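Kiaa0380 (Homo sapiens, PDB 1HTJ) probably links heterotrimeric G protein signalling to Rho GTPases through the RGS-like domain of PDZ-RhoGEF, a guanine nucleotide exchange factor. Local coordinates at residues D83-I87 and F88-N92; D108-R112 and N113-A117. The protein carries 3 engineered substitutions. All coordinates share one frame; numbering follows the deposited sequence.

Overall arrangement
Two helix ends, met one after the other along the chain, illustrate different ways of leaving a helix. Contact 1 (83-87 with 88-92) closes helix 76-89 through a wide turn, and its chemistry is mainly apolar: an indole and a phenyl ring are each covered over one face by aliphatic carbon. Contact 2 (108-112 with 113-117) ends helix 101-112 in a Schellman motif and rests mainly on backbone bonds, with a weak arginine bond, nearby opposite charges and one apolar contact. Both are partly buried: three of seven touching residues are buried in contact 1, two of nine in contact 2, where four are exposed. The helices pack together where Trp85 meets Asp108 and Leu111.

Contact 1 (D83-I87 and F88-N92); sequences DIWNI and FLEKN
With CG anti to the backbone N, beside the carbonyl carbon (chi1 168°), the indole of Trp85 swings outward from helix 76-89, and one face is met by Leu89 and Glu90. Glu90 sets its CG between its backbone N and carbonyl carbon (chi1 80°) and bends again at chi2, which leads the carboxylate away and leaves the aliphatic root of the side chain to meet the ring. Glu90 CB sits over that face, offset toward the rim and 3.3 Å from Trp85 NE1, while Leu89 CB touches the six-membered ring at Trp85 CE3, 3.6 Å away. The carboxylate and indole planes are perpendicular. With an alanine here, Leu89 CB and Glu90 CB would probably lose the flat surface they pack on, and a gap would open toward Asp108 on helix 101-112.

At Trp85 the backbone also changes its winding. Trp85 O accepts from both Leu89 N (3.0 Å) and Glu90 N (2.8 Å), and both bonds are bent at the hydrogen; Glu90 N comes in nearly along the C=O axis, whereas Leu89 N lies above the carbonyl plane. The i to i+5 bond marks a widened turn, in contrast to the ordinary i to i+4 bond from Phe88 N to Ile84 O.

Ile87 and Phe88 point the same way. Ile87 CG2 stands 3.5 Å from the centroid of the Phe88 ring and 7° off its normal, a well-aimed CH-pi contact.

The Phe88 ring also meets Phe62 on helix 58-69, Ile87 touches Phe194 of helix 186-202, and Trp85 and Leu89 face helix 101-112, placing the turn among three helices.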
ATOM      1  N   ASP A  83       5.564  12.155  -7.031  1.00 38.36           N
ATOM      2  CA  ASP A  83       5.052  12.039  -5.668  1.00 37.61           C
ATOM      3  C   ASP A  83       5.708  10.865  -4.976  1.00 37.03           C
ATOM      4  O   ASP A  83       6.097  10.959  -3.810  1.00 36.22           O
ATOM      5  CB  ASP A  83       3.529  11.910  -5.654  1.00 37.53           C
ATOM      6  CG  ASP A  83       2.841  13.192  -6.080  1.00 37.64           C
ATOM      7  OD1 ASP A  83       3.296  14.273  -5.639  1.00 37.30           O
ATOM      8  OD2 ASP A  83       1.854  13.124  -6.848  1.00 37.72           O
ATOM      9  N   ILE A  84       5.866   9.768  -5.711  1.00 36.61           N
ATOM     10  CA  ILE A  84       6.517   8.584  -5.168  1.00 36.35           C
ATOM     11  C   ILE A  84       7.917   8.930  -4.656  1.00 36.65           C
ATOM     12  O   ILE A  84       8.334   8.477  -3.588  1.00 36.58           O
ATOM     13  CB  ILE A  84       6.644   7.479  -6.226  1.00 36.21           C
ATOM     14  CG1 ILE A  84       5.313   6.739  -6.367  1.00 35.45           C
ATOM     15  CG2 ILE A  84       7.754   6.503  -5.828  1.00 36.68           C
ATOM     16  CD1 ILE A  84       5.283   5.718  -7.508  1.00 35.85           C
ATOM     17  N   TRP A  85       8.638   9.744  -5.417  1.00 37.08           N
ATOM     18  CA  TRP A  85       9.994  10.130  -5.042  1.00 37.10           C
ATOM     19  C   TRP A  85      10.054  10.952  -3.763  1.00 37.00           C
ATOM     20  O   TRP A  85      10.864  10.673  -2.880  1.00 37.78           O
ATOM     21  CB  TRP A  85      10.656  10.911  -6.182  1.00 37.05           C
ATOM     22  CG  TRP A  85      11.922  11.579  -5.767  1.00 37.04           C
ATOM     23  CD1 TRP A  85      12.088  12.892  -5.415  1.00 36.76           C
ATOM     24  CD2 TRP A  85      13.199  10.952  -5.605  1.00 37.50           C
ATOM     25  NE1 TRP A  85      13.395  13.118  -5.040  1.00 37.57           N
ATOM     26  CE2 TRP A  85      14.096  11.943  -5.147  1.00 37.91           C
ATOM     27  CE3 TRP A  85      13.671   9.641  -5.797  1.00 37.64           C
ATOM     28  CZ2 TRP A  85      15.441  11.664  -4.881  1.00 39.16           C
ATOM     29  CZ3 TRP A  85      15.005   9.360  -5.532  1.00 38.44           C
ATOM     30  CH2 TRP A  85      15.877  10.365  -5.079  1.00 39.02           C
ATOM     31  N   ASN A  86       9.197  11.967  -3.679  1.00 36.62           N
ATOM     32  CA  ASN A  86       9.139  12.867  -2.519  1.00 36.14           C
ATOM     33  C   ASN A  86       8.607  12.199  -1.254  1.00 35.97           C
ATOM     34  O   ASN A  86       9.031  12.525  -0.146  1.00 35.88           O
ATOM     35  CB  ASN A  86       8.274  14.097  -2.844  1.00 35.22           C
ATOM     36  CG  ASN A  86       8.954  15.044  -3.825  1.00 35.27           C
ATOM     37  OD1 ASN A  86      10.080  15.470  -3.595  1.00 34.51           O
ATOM     38  ND2 ASN A  86       8.275  15.370  -4.917  1.00 34.51           N
ATOM     39  N   ILE A  87       7.678  11.264  -1.418  1.00 35.81           N
ATOM     40  CA  ILE A  87       7.098  10.588  -0.271  1.00 35.67           C
ATOM     41  C   ILE A  87       7.921   9.429   0.272  1.00 36.28           C
ATOM     42  O   ILE A  87       8.062   9.267   1.497  1.00 36.09           O
ATOM     43  CB  ILE A  87       5.696  10.060  -0.604  1.00 34.97           C
ATOM     44  CG1 ILE A  87       4.745  11.237  -0.808  1.00 34.43           C
ATOM     45  CG2 ILE A  87       5.197   9.141   0.511  1.00 35.26           C
ATOM     46  CD1 ILE A  87       3.362  10.836  -1.200  1.00 34.72           C
ATOM     47  N   PHE A  88       8.482   8.637  -0.635  1.00 36.47           N
ATOM     48  CA  PHE A  88       9.216   7.445  -0.232  1.00 37.28           C
ATOM     49  C   PHE A  88      10.716   7.368  -0.441  1.00 38.48           C
ATOM     50  O   PHE A  88      11.403   6.725   0.342  1.00 38.55           O
ATOM     51  CB  PHE A  88       8.625   6.213  -0.936  1.00 35.78           C
ATOM     52  CG  PHE A  88       7.132   6.085  -0.808  1.00 35.15           C
ATOM     53  CD1 PHE A  88       6.301   6.497  -1.835  1.00 34.04           C
ATOM     54  CD2 PHE A  88       6.563   5.529   0.339  1.00 34.61           C
ATOM     55  CE1 PHE A  88       4.927   6.356  -1.730  1.00 34.19           C
ATOM     56  CE2 PHE A  88       5.188   5.385   0.456  1.00 34.35           C
ATOM     57  CZ  PHE A  88       4.364   5.799  -0.581  1.00 34.00           C
ATOM     58  N   LEU A  89      11.236   8.016  -1.473  1.00 39.93           N
ATOM     59  CA  LEU A  89      12.642   7.834  -1.771  1.00 42.03           C
ATOM     60  C   LEU A  89      13.662   8.925  -1.597  1.00 43.33           C
ATOM     61  O   LEU A  89      14.857   8.633  -1.532  1.00 43.42           O
ATOM     62  CB  LEU A  89      12.764   7.286  -3.193  1.00 42.32           C
ATOM     63  CG  LEU A  89      11.862   6.092  -3.509  1.00 42.41           C
ATOM     64  CD1 LEU A  89      11.922   5.787  -4.995  1.00 42.66           C
ATOM     65  CD2 LEU A  89      12.289   4.889  -2.672  1.00 42.79           C
ATOM     66  N   GLU A  90      13.236  10.174  -1.527  1.00 45.20           N
ATOM     67  CA  GLU A  90      14.221  11.225  -1.390  1.00 46.71           C
ATOM     68  C   GLU A  90      14.794  11.288   0.027  1.00 47.23           C
ATOM     69  O   GLU A  90      14.198  10.779   0.978  1.00 47.04           O
ATOM     70  CB  GLU A  90      13.625  12.564  -1.833  1.00 47.33           C
ATOM     71  CG  GLU A  90      12.756  13.256  -0.828  1.00 49.53           C
ATOM     72  CD  GLU A  90      13.530  14.284  -0.044  1.00 50.09           C
ATOM     73  OE1 GLU A  90      14.220  15.099  -0.688  1.00 50.92           O
ATOM     74  OE2 GLU A  90      13.450  14.284   1.204  1.00 51.07           O
ATOM     75  N   LYS A  91      15.976  11.890   0.134  1.00 47.67           N
ATOM     76  CA  LYS A  91      16.706  12.041   1.391  1.00 48.17           C
ATOM     77  C   LYS A  91      15.876  12.124   2.669  1.00 47.20           C
ATOM     78  O   LYS A  91      16.133  11.401   3.633  1.00 47.52           O
ATOM     79  CB  LYS A  91      17.612  13.289   1.327  1.00 49.80           C
ATOM     80  CG  LYS A  91      19.084  12.969   1.092  1.00 52.31           C
ATOM     81  CD  LYS A  91      19.640  12.084   2.220  1.00 53.95           C
ATOM     82  CE  LYS A  91      20.998  11.476   1.854  1.00 55.05           C
ATOM     83  NZ  LYS A  91      21.982  12.488   1.367  1.00 55.59           N
ATOM     84  N   ASN A  92      14.900  13.021   2.681  1.00 45.56           N
ATOM     85  CA  ASN A  92      14.081  13.225   3.864  1.00 44.10           C
ATOM     86  C   ASN A  92      12.623  12.876   3.652  1.00 42.22           C
ATOM     87  O   ASN A  92      11.742  13.547   4.177  1.00 41.69           O
ATOM     88  CB  ASN A  92      14.202  14.681   4.306  1.00 44.97           C
ATOM     89  CG  ASN A  92      15.636  15.081   4.587  1.00 45.99           C
ATOM     90  OD1 ASN A  92      16.329  14.422   5.365  1.00 47.08           O
ATOM     91  ND2 ASN A  92      16.091  16.168   3.958  1.00 46.28           N
TER

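Contact 2 (D108-R112 and N113-A117); sequences DSRLR and NSEDA
A Schellman motif ends helix 101-112, with Ser114 as its C-prime residue at positive phi (44°). Its defining pair of bonds runs from Glu115 N to Arg110 O (2.7 Å, nearly straight at the hydrogen, 172°) and from Ser114 N to Leu111 O (3.2 Å, weak). Glu115 N approaches from above the carbonyl plane of Arg110, as the chain doubles back over the last turn. One step earlier, Asn113 N still makes the regular helical bond to Ser109 O, 2.9 Å long.

This reversal brings Glu115 and Arg110 together. Their CB atoms are 3.9 Å apart and their side chains cross at about a right angle. Glu115 OE1 lies 4.2 Å from Arg110 NH1, too far for a salt bridge, and well out of the guanidinium plane, so the opposite charges probably attract without an N-H aimed at the oxygen. Arg110 runs extended from CG to NE past the returning chain, where NH1 makes a weak bond to Asp116 O (3.1 Å, bent to 123°).

On the buried side, Leu111 CD2 presses on Ala117 CB at 3.5 Å, tighter than usual for two carbons. Ala117 is the N-cap residue of helix 118-144, and its backbone N is hydrogen-bonded to the hydroxyl of Tyr69, on helix 58-69. The arrangement is thus a tight helix-to-helix connection, in which a Schellman C-cap with its typical positive-phi residue leads within a few residues to the next helix.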
ATOM      1  N   ASP A 108      16.057   8.320  -9.045  1.00 58.74           N
ATOM      2  CA  ASP A 108      16.044   9.768  -8.890  1.00 59.56           C
ATOM      3  C   ASP A 108      16.111  10.458 -10.253  1.00 60.33           C
ATOM      4  O   ASP A 108      15.295  11.331 -10.564  1.00 60.14           O
ATOM      5  CB  ASP A 108      17.228  10.216  -8.034  1.00 59.52           C
ATOM      6  CG  ASP A 108      17.307  11.732  -7.880  1.00 60.16           C
ATOM      7  OD1 ASP A 108      16.364  12.448  -8.300  1.00 60.21           O
ATOM      8  OD2 ASP A 108      18.319  12.214  -7.323  1.00 60.68           O
ATOM      9  N   SER A 109      17.092  10.060 -11.056  1.00 60.89           N
ATOM     10  CA  SER A 109      17.288  10.623 -12.382  1.00 61.64           C
ATOM     11  C   SER A 109      16.032  10.526 -13.255  1.00 62.37           C
ATOM     12  O   SER A 109      15.510  11.540 -13.718  1.00 62.24           O
ATOM     13  CB  SER A 109      18.458   9.914 -13.062  1.00 61.43           C
ATOM     14  OG  SER A 109      18.752  10.502 -14.312  1.00 61.52           O
ATOM     15  N   ARG A 110      15.541   9.311 -13.466  1.00 63.27           N
ATOM     16  CA  ARG A 110      14.359   9.107 -14.295  1.00 64.52           C
ATOM     17  C   ARG A 110      13.110   9.841 -13.814  1.00 65.26           C
ATOM     18  O   ARG A 110      12.512  10.604 -14.565  1.00 65.36           O
ATOM     19  CB  ARG A 110      14.048   7.619 -14.401  1.00 64.68           C
ATOM     20  CG  ARG A 110      15.106   6.828 -15.123  1.00 65.13           C
ATOM     21  CD  ARG A 110      14.890   5.348 -14.930  1.00 65.34           C
ATOM     22  NE  ARG A 110      15.909   4.582 -15.626  1.00 65.98           N
ATOM     23  CZ  ARG A 110      15.914   4.365 -16.936  1.00 66.38           C
ATOM     24  NH1 ARG A 110      14.939   4.854 -17.694  1.00 66.12           N
ATOM     25  NH2 ARG A 110      16.901   3.664 -17.486  1.00 66.59           N
ATOM     26  N   LEU A 111      12.710   9.600 -12.571  1.00 66.18           N
ATOM     27  CA  LEU A 111      11.521  10.248 -12.030  1.00 67.34           C
ATOM     28  C   LEU A 111      11.672  11.753 -12.138  1.00 68.11           C
ATOM     29  O   LEU A 111      10.713  12.464 -12.445  1.00 68.23           O
ATOM     30  CB  LEU A 111      11.308   9.857 -10.566  1.00 67.53           C
ATOM     31  CG  LEU A 111      11.055   8.373 -10.285  1.00 68.00           C
ATOM     32  CD1 LEU A 111      10.882   8.150  -8.786  1.00 68.06           C
ATOM     33  CD2 LEU A 111       9.818   7.916 -11.044  1.00 67.96           C
ATOM     34  N   ARG A 112      12.883  12.232 -11.880  1.00 68.98           N
ATOM     35  CA  ARG A 112      13.176  13.655 -11.957  1.00 69.79           C
ATOM     36  C   ARG A 112      12.920  14.151 -13.371  1.00 69.85           C
ATOM     37  O   ARG A 112      12.230  15.150 -13.569  1.00 70.03           O
ATOM     38  CB  ARG A 112      14.641  13.927 -11.584  1.00 70.93           C
ATOM     39  CG  ARG A 112      15.053  15.396 -11.672  1.00 72.27           C
ATOM     40  CD  ARG A 112      16.511  15.639 -11.261  1.00 73.52           C
ATOM     41  NE  ARG A 112      16.799  17.075 -11.153  1.00 75.09           N
ATOM     42  CZ  ARG A 112      17.994  17.600 -10.874  1.00 75.85           C
ATOM     43  NH1 ARG A 112      19.049  16.816 -10.669  1.00 76.21           N
ATOM     44  NH2 ARG A 112      18.137  18.922 -10.790  1.00 76.04           N
ATOM     45  N   ASN A 113      13.468  13.437 -14.351  1.00 69.82           N
ATOM     46  CA  ASN A 113      13.331  13.822 -15.751  1.00 69.68           C
ATOM     47  C   ASN A 113      12.077  13.266 -16.397  1.00 69.49           C
ATOM     48  O   ASN A 113      12.002  13.152 -17.622  1.00 69.39           O
ATOM     49  CB  ASN A 113      14.555  13.361 -16.542  1.00 69.90           C
ATOM     50  CG  ASN A 113      15.852  13.875 -15.957  1.00 70.41           C
ATOM     51  OD1 ASN A 113      16.933  13.615 -16.491  1.00 71.09           O
ATOM     52  ND2 ASN A 113      15.757  14.606 -14.851  1.00 70.26           N
ATOM     53  N   SER A 114      11.094  12.928 -15.569  1.00 69.23           N
ATOM     54  CA  SER A 114       9.834  12.379 -16.055  1.00 68.94           C
ATOM     55  C   SER A 114      10.072  11.309 -17.132  1.00 68.81           C
ATOM     56  O   SER A 114       9.446  11.319 -18.192  1.00 68.92           O
ATOM     57  CB  SER A 114       8.948  13.507 -16.602  1.00 68.95           C
ATOM     58  OG  SER A 114       8.663  14.474 -15.601  1.00 68.25           O
ATOM     59  N   GLU A 115      10.997  10.398 -16.842  1.00 68.44           N
ATOM     60  CA  GLU A 115      11.337   9.307 -17.747  1.00 68.02           C
ATOM     61  C   GLU A 115      10.633   8.041 -17.277  1.00 67.42           C
ATOM     62  O   GLU A 115       9.925   8.060 -16.272  1.00 67.45           O
ATOM     63  CB  GLU A 115      12.851   9.076 -17.761  1.00 68.38           C
ATOM     64  CG  GLU A 115      13.619  10.056 -18.622  1.00 68.76           C
ATOM     65  CD  GLU A 115      15.119   9.998 -18.380  1.00 69.13           C
ATOM     66  OE1 GLU A 115      15.695   8.884 -18.367  1.00 69.25           O
ATOM     67  OE2 GLU A 115      15.722  11.078 -18.210  1.00 69.40           O
ATOM     68  N   ASP A 116      10.835   6.944 -18.001  1.00 66.56           N
ATOM     69  CA  ASP A 116      10.208   5.674 -17.658  1.00 65.67           C
ATOM     70  C   ASP A 116      10.957   4.978 -16.537  1.00 64.54           C
ATOM     71  O   ASP A 116      12.051   4.449 -16.743  1.00 64.53           O
ATOM     72  CB  ASP A 116      10.160   4.759 -18.877  1.00 66.58           C
ATOM     73  CG  ASP A 116       9.611   3.387 -18.548  1.00 67.45           C
ATOM     74  OD1 ASP A 116       8.484   3.320 -18.015  1.00 68.25           O
ATOM     75  OD2 ASP A 116      10.302   2.380 -18.818  1.00 67.93           O
ATOM     76  N   ALA A 117      10.358   4.967 -15.351  1.00 63.00           N
ATOM     77  CA  ALA A 117      10.986   4.343 -14.196  1.00 61.39           C
ATOM     78  C   ALA A 117      10.324   3.024 -13.799  1.00 60.10           C
ATOM     79  O   ALA A 117      10.603   2.485 -12.734  1.00 59.71           O
ATOM     80  CB  ALA A 117      10.978   5.317 -13.018  1.00 61.27           C
TER